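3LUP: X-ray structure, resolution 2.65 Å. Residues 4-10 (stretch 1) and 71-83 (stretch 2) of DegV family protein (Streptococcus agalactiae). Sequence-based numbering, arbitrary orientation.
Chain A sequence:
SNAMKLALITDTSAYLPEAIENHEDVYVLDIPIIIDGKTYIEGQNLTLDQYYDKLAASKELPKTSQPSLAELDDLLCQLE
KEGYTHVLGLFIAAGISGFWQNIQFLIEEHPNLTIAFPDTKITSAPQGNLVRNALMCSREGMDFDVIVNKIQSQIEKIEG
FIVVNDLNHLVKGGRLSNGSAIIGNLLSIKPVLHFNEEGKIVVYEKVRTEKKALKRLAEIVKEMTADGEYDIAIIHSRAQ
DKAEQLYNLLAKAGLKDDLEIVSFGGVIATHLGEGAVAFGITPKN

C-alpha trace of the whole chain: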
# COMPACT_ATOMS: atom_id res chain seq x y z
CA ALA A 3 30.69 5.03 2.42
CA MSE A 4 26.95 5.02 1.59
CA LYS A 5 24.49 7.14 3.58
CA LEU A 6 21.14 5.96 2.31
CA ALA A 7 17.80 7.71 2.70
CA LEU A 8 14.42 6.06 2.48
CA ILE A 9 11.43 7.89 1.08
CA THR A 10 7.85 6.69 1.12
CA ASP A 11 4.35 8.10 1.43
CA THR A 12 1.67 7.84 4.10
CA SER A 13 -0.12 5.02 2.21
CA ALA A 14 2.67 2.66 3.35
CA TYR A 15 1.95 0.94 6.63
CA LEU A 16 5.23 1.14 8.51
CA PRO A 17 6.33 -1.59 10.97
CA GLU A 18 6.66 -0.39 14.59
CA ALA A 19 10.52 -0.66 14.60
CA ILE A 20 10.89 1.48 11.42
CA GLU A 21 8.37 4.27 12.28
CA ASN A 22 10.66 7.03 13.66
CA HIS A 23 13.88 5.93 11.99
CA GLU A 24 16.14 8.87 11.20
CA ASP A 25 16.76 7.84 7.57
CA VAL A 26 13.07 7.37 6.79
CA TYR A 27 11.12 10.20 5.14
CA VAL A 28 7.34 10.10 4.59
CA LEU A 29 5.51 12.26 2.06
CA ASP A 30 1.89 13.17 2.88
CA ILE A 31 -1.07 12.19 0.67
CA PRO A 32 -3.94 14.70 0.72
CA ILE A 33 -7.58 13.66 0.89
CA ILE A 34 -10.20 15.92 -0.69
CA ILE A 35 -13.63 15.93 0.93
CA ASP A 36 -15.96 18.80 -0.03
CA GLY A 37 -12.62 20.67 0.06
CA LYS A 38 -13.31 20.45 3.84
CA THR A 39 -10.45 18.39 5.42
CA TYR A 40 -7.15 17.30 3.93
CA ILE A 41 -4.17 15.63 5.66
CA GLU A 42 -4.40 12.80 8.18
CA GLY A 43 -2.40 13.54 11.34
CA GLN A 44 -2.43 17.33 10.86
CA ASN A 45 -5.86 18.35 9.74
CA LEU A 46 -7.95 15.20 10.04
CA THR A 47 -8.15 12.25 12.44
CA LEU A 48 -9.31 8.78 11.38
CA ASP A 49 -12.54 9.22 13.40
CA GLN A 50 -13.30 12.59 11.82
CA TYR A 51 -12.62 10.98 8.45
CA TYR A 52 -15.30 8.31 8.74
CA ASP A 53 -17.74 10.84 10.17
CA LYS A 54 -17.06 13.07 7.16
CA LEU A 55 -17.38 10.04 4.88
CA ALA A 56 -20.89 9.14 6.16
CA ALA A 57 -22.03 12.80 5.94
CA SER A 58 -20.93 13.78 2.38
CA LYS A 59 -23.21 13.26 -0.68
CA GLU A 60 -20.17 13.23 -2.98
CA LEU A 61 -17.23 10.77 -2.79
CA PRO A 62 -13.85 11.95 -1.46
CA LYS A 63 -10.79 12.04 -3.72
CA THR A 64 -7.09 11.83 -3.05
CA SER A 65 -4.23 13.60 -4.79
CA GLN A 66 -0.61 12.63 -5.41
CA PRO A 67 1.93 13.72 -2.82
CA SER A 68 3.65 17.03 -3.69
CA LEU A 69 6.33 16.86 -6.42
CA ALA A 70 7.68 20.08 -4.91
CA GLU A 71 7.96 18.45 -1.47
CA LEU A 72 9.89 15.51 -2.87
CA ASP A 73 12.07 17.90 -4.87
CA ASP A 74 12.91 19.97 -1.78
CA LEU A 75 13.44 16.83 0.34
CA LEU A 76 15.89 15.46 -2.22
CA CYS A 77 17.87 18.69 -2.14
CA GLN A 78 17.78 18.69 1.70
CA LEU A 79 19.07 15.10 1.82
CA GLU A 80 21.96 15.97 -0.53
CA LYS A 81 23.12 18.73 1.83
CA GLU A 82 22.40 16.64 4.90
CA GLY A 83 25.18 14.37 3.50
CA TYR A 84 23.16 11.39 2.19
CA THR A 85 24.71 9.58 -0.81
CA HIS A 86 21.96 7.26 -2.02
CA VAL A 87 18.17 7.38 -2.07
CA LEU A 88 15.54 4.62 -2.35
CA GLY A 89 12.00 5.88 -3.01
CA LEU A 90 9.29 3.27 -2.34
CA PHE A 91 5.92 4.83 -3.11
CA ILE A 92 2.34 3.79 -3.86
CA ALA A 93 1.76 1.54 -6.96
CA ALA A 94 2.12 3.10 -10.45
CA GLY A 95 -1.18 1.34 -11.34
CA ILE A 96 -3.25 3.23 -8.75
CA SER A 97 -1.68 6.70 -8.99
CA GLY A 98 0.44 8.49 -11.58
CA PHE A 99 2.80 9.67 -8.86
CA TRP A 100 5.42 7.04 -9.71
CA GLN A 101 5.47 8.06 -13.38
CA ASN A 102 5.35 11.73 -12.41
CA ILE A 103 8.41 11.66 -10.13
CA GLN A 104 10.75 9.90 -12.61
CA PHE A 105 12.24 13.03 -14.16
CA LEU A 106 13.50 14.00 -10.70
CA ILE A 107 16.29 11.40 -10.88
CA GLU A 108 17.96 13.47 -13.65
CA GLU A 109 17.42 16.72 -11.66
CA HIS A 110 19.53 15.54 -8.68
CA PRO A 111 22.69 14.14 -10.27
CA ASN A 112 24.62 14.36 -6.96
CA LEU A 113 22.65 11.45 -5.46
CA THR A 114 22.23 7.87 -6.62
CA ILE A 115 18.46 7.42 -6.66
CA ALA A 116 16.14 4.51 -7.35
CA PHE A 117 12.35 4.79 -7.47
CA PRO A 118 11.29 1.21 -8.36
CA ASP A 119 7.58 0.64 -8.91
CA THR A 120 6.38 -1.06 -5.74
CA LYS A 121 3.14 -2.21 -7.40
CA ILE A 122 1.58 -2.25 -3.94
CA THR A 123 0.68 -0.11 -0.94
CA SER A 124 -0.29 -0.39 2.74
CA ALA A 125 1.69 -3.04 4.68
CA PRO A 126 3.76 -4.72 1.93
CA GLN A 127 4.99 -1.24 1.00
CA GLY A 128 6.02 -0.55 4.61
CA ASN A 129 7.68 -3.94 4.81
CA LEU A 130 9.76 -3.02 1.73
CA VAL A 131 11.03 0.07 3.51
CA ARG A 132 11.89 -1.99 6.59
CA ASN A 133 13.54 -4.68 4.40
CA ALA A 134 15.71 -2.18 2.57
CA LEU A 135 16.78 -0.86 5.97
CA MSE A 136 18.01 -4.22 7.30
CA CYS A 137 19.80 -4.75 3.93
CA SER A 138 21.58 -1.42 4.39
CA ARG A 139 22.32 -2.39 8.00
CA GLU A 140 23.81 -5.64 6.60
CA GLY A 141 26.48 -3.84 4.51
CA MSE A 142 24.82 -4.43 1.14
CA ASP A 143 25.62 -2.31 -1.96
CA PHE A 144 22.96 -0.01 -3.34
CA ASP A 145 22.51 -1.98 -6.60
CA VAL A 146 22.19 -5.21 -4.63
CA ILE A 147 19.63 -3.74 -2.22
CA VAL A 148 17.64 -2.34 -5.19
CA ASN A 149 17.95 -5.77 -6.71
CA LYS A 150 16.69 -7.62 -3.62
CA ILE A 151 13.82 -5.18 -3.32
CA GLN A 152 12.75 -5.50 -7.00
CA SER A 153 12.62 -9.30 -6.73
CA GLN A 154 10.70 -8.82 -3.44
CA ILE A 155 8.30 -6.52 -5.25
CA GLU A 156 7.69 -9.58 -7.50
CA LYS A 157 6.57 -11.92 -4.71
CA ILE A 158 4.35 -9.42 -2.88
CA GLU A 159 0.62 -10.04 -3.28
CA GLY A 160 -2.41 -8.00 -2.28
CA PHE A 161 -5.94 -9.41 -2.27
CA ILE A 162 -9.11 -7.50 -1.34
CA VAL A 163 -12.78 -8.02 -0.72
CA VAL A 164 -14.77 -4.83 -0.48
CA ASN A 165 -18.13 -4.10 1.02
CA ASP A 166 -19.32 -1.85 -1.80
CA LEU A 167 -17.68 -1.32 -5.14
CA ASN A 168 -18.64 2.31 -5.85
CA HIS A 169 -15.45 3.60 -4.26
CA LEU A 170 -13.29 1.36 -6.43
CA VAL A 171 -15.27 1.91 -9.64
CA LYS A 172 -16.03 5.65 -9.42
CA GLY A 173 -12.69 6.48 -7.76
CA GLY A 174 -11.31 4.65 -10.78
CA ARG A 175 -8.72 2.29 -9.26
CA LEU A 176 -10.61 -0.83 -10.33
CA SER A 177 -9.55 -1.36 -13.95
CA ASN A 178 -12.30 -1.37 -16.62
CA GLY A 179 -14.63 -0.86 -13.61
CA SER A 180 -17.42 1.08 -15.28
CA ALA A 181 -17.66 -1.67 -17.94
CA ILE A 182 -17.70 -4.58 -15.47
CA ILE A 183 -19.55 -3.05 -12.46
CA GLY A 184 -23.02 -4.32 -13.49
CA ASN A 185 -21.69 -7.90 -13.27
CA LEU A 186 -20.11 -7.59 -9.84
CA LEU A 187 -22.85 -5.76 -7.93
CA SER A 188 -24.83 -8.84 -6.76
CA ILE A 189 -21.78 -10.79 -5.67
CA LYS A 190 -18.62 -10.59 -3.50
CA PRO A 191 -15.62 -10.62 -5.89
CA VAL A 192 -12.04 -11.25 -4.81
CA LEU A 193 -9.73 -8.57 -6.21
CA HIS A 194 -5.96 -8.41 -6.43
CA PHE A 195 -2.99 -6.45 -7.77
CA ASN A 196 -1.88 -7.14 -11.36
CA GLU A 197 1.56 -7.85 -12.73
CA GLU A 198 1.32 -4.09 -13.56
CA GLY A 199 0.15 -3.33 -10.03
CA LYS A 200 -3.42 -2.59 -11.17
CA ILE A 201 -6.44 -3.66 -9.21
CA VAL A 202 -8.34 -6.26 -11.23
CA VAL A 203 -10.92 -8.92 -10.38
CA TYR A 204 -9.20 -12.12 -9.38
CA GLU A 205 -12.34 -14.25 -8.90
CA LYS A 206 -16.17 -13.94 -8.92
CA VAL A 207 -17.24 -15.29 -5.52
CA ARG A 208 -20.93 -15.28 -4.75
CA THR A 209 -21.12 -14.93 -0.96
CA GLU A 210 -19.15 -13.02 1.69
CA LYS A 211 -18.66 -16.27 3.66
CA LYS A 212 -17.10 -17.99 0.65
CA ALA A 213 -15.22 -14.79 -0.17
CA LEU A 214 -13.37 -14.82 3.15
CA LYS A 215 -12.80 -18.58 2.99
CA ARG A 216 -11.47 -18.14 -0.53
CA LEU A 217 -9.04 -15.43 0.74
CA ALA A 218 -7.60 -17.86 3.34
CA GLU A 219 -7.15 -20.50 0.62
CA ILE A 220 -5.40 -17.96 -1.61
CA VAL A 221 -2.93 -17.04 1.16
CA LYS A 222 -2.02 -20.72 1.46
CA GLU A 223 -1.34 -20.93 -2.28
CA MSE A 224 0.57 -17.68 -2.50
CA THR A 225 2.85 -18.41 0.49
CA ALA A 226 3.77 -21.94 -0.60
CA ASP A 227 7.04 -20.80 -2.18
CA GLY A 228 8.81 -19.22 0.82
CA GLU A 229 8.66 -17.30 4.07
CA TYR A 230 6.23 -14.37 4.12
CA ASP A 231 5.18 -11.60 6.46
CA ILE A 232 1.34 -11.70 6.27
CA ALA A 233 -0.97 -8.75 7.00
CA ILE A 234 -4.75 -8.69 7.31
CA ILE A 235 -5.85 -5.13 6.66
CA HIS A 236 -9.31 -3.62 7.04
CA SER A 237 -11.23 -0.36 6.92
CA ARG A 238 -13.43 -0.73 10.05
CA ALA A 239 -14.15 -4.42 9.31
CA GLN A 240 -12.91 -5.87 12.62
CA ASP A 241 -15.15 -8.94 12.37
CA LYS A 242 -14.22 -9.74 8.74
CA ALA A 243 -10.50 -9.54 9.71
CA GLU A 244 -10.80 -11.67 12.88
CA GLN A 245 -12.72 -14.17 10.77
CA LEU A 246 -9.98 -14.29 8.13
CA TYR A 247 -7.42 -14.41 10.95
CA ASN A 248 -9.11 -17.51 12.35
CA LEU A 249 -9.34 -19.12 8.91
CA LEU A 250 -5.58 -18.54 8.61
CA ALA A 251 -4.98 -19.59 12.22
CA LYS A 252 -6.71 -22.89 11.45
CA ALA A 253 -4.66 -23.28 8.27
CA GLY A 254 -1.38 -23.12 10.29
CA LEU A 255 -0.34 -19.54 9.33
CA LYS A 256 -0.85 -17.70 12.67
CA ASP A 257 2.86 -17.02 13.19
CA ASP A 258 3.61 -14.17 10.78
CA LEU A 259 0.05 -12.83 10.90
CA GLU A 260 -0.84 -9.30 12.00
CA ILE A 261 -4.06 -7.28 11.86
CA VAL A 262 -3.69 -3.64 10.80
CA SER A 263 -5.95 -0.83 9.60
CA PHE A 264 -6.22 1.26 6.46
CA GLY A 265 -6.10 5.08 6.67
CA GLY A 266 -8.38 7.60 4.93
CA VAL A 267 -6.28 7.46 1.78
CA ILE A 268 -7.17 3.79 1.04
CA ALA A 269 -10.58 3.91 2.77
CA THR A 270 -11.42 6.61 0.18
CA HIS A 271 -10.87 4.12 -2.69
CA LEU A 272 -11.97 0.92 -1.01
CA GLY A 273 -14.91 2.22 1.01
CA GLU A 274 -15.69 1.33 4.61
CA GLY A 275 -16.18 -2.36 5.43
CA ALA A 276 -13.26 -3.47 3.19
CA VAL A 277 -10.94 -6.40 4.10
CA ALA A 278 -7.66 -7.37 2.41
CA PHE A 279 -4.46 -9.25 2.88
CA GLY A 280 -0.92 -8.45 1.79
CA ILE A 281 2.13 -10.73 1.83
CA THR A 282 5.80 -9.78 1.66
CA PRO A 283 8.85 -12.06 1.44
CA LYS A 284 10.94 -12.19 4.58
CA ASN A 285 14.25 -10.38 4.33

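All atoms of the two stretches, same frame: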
# COMPACT_ATOMS: atom_id res chain seq x y z
N MSE A 4 28.33 4.66 1.86
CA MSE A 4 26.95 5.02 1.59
C MSE A 4 26.16 5.54 2.81
O MSE A 4 26.15 4.91 3.86
CB MSE A 4 26.21 3.83 0.98
CG MSE A 4 24.70 3.95 1.03
SE MSE A 4 23.82 2.46 0.14
CE MSE A 4 24.00 1.11 1.55
N LYS A 5 25.51 6.68 2.64
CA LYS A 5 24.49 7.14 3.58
C LYS A 5 23.18 7.19 2.81
O LYS A 5 22.99 8.05 1.94
CB LYS A 5 24.86 8.50 4.19
CG LYS A 5 23.84 9.05 5.19
CD LYS A 5 24.52 9.90 6.24
CE LYS A 5 23.62 10.97 6.82
NZ LYS A 5 23.78 12.25 6.06
N LEU A 6 22.31 6.24 3.12
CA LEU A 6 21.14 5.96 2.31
C LEU A 6 19.88 6.51 2.97
O LEU A 6 19.67 6.30 4.17
CB LEU A 6 21.00 4.46 2.09
CG LEU A 6 19.71 3.92 1.47
CD1 LEU A 6 19.62 4.29 -0.03
CD2 LEU A 6 19.60 2.42 1.66
N ALA A 7 19.06 7.21 2.19
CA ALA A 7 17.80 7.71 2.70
C ALA A 7 16.66 6.87 2.15
O ALA A 7 16.74 6.35 1.01
CB ALA A 7 17.61 9.14 2.33
N LEU A 8 15.62 6.72 2.95
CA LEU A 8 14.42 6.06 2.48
C LEU A 8 13.21 6.97 2.43
O LEU A 8 12.81 7.56 3.44
CB LEU A 8 14.13 4.77 3.26
CG LEU A 8 14.65 3.62 2.40
CD1 LEU A 8 16.00 3.17 2.90
CD2 LEU A 8 13.66 2.48 2.31
N ILE A 9 12.64 7.08 1.24
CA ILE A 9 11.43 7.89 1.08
C ILE A 9 10.22 7.04 0.68
O ILE A 9 10.30 6.14 -0.18
CB ILE A 9 11.62 9.09 0.11
CG1 ILE A 9 12.73 10.01 0.60
CG2 ILE A 9 10.38 9.94 0.06
CD1 ILE A 9 14.11 9.63 0.16
N THR A 10 9.11 7.35 1.34
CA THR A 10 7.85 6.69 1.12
C THR A 10 6.73 7.69 1.32
O THR A 10 6.98 8.86 1.54
CB THR A 10 7.68 5.47 2.04
OG1 THR A 10 6.46 4.80 1.71
CG2 THR A 10 7.66 5.89 3.51
N GLU A 71 7.48 18.93 -2.77
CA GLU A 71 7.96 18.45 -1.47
C GLU A 71 9.05 17.41 -1.62
O GLU A 71 10.05 17.45 -0.91
CB GLU A 71 6.81 17.89 -0.63
CG GLU A 71 5.94 18.95 -0.02
CD GLU A 71 5.11 18.42 1.13
OE1 GLU A 71 4.95 17.19 1.23
OE2 GLU A 71 4.63 19.24 1.94
N LEU A 72 8.85 16.47 -2.54
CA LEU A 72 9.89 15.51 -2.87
C LEU A 72 11.15 16.23 -3.34
O LEU A 72 12.25 15.99 -2.84
CB LEU A 72 9.40 14.52 -3.94
CG LEU A 72 10.36 13.40 -4.39
CD1 LEU A 72 11.15 12.74 -3.24
CD2 LEU A 72 9.62 12.35 -5.24
N ASP A 73 10.98 17.13 -4.31
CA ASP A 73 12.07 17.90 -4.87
C ASP A 73 12.92 18.56 -3.80
O ASP A 73 14.14 18.42 -3.80
CB ASP A 73 11.53 18.95 -5.83
CG ASP A 73 12.62 19.71 -6.51
OD1 ASP A 73 13.57 19.05 -6.99
OD2 ASP A 73 12.53 20.96 -6.57
N ASP A 74 12.25 19.27 -2.89
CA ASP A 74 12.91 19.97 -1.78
C ASP A 74 13.54 19.02 -0.74
O ASP A 74 14.57 19.34 -0.13
CB ASP A 74 11.93 20.95 -1.10
CG ASP A 74 11.40 22.04 -2.06
OD1 ASP A 74 12.16 22.52 -2.94
OD2 ASP A 74 10.21 22.44 -1.91
N LEU A 75 12.91 17.86 -0.55
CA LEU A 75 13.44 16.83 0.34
C LEU A 75 14.72 16.21 -0.24
O LEU A 75 15.68 15.94 0.50
CB LEU A 75 12.40 15.73 0.56
CG LEU A 75 12.80 14.61 1.54
CD1 LEU A 75 13.18 15.15 2.92
CD2 LEU A 75 11.69 13.62 1.66
N LEU A 76 14.73 15.99 -1.55
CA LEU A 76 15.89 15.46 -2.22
C LEU A 76 17.08 16.39 -2.06
O LEU A 76 18.18 15.94 -1.74
CB LEU A 76 15.59 15.20 -3.70
CG LEU A 76 14.75 13.97 -4.02
CD1 LEU A 76 14.69 13.78 -5.51
CD2 LEU A 76 15.32 12.73 -3.39
N CYS A 77 16.85 17.67 -2.29
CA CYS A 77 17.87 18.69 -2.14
C CYS A 77 18.39 18.73 -0.70
O CYS A 77 19.60 18.72 -0.47
CB CYS A 77 17.32 20.05 -2.58
SG CYS A 77 18.44 21.42 -2.31
N GLN A 78 17.46 18.74 0.26
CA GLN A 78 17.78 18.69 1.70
C GLN A 78 18.63 17.48 2.10
O GLN A 78 19.57 17.60 2.89
CB GLN A 78 16.48 18.76 2.53
CG GLN A 78 16.67 19.16 3.99
CD GLN A 78 17.49 20.46 4.17
OE1 GLN A 78 17.34 21.41 3.40
NE2 GLN A 78 18.33 20.50 5.21
N LEU A 79 18.31 16.32 1.55
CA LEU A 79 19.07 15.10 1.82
C LEU A 79 20.51 15.20 1.30
O LEU A 79 21.46 14.82 1.99
CB LEU A 79 18.35 13.87 1.25
CG LEU A 79 17.00 13.52 1.90
CD1 LEU A 79 16.14 12.65 1.00
CD2 LEU A 79 17.20 12.85 3.22
N GLU A 80 20.65 15.74 0.09
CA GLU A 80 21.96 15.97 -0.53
C GLU A 80 22.87 16.81 0.36
O GLU A 80 24.04 16.48 0.51
CB GLU A 80 21.78 16.65 -1.89
CG GLU A 80 23.06 16.94 -2.69
CD GLU A 80 22.74 17.53 -4.08
OE1 GLU A 80 21.84 17.00 -4.79
OE2 GLU A 80 23.39 18.53 -4.46
N LYS A 81 22.33 17.89 0.93
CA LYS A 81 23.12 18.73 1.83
C LYS A 81 23.18 18.23 3.28
O LYS A 81 24.01 18.65 4.06
CB LYS A 81 22.74 20.22 1.73
CG LYS A 81 21.27 20.54 1.84
CD LYS A 81 21.00 21.91 1.22
CE LYS A 81 19.77 22.56 1.84
NZ LYS A 81 19.21 23.69 1.03
N GLU A 82 22.31 17.29 3.61
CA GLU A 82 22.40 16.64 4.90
C GLU A 82 23.47 15.53 4.86
O GLU A 82 23.73 14.86 5.87
CB GLU A 82 21.01 16.13 5.33
CG GLU A 82 20.59 16.65 6.67
CD GLU A 82 19.07 16.80 6.84
OE1 GLU A 82 18.32 15.84 6.54
OE2 GLU A 82 18.65 17.89 7.31
N GLY A 83 24.10 15.35 3.69
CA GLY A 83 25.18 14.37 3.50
C GLY A 83 24.83 12.96 3.02
O GLY A 83 25.71 12.11 2.90

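The strand of residues 6-10 and the helix of residues 71-81 run nearly antiparallel, their axes 10.2 Å apart at closest approach, and alternate residues of stretch 1 turn toward the helix; the contact buries 292 Å², both sides summed. Met4, a selenomethionine, points away. Lys5 reaches toward Glu82 and Gly83, near the C-terminal end of the helix: its NZ lies 2.6 Å from Glu82 O and 3.3 Å from Gly83 C. A long, flexible side chain suits this edge, because it can carry an amino group to the carbonyl O of Glu82. Gly83 closes the helix in a Schellman motif with positive phi (92°); a CB here would be jammed against the carbonyl O of Glu82 and would lie only 3.2 Å from Lys5 NZ, so glycine fits both demands.

Leu6 makes no contact. Ala7 points toward the helix, where the backbones come close (CA to CA of Leu79, 7.5 Å), and its small methyl CB meets Leu79 CD2 at 3.8 Å. Leu8, like Met4, points away. Ile9, buried, fills the wider gap farther along: its CD1 lies 3.7 Å from Leu79 CD1, its CG1 3.9 Å from Leu75 CD2, and its CG2 4.4 Å from Leu72 CD1. Leucines suit this helix face because their apolar methyls reach the strand: Leu75 and Leu79 point toward it, while Leu72 starts sideways and its end comes nearer. Thr10 is out of reach.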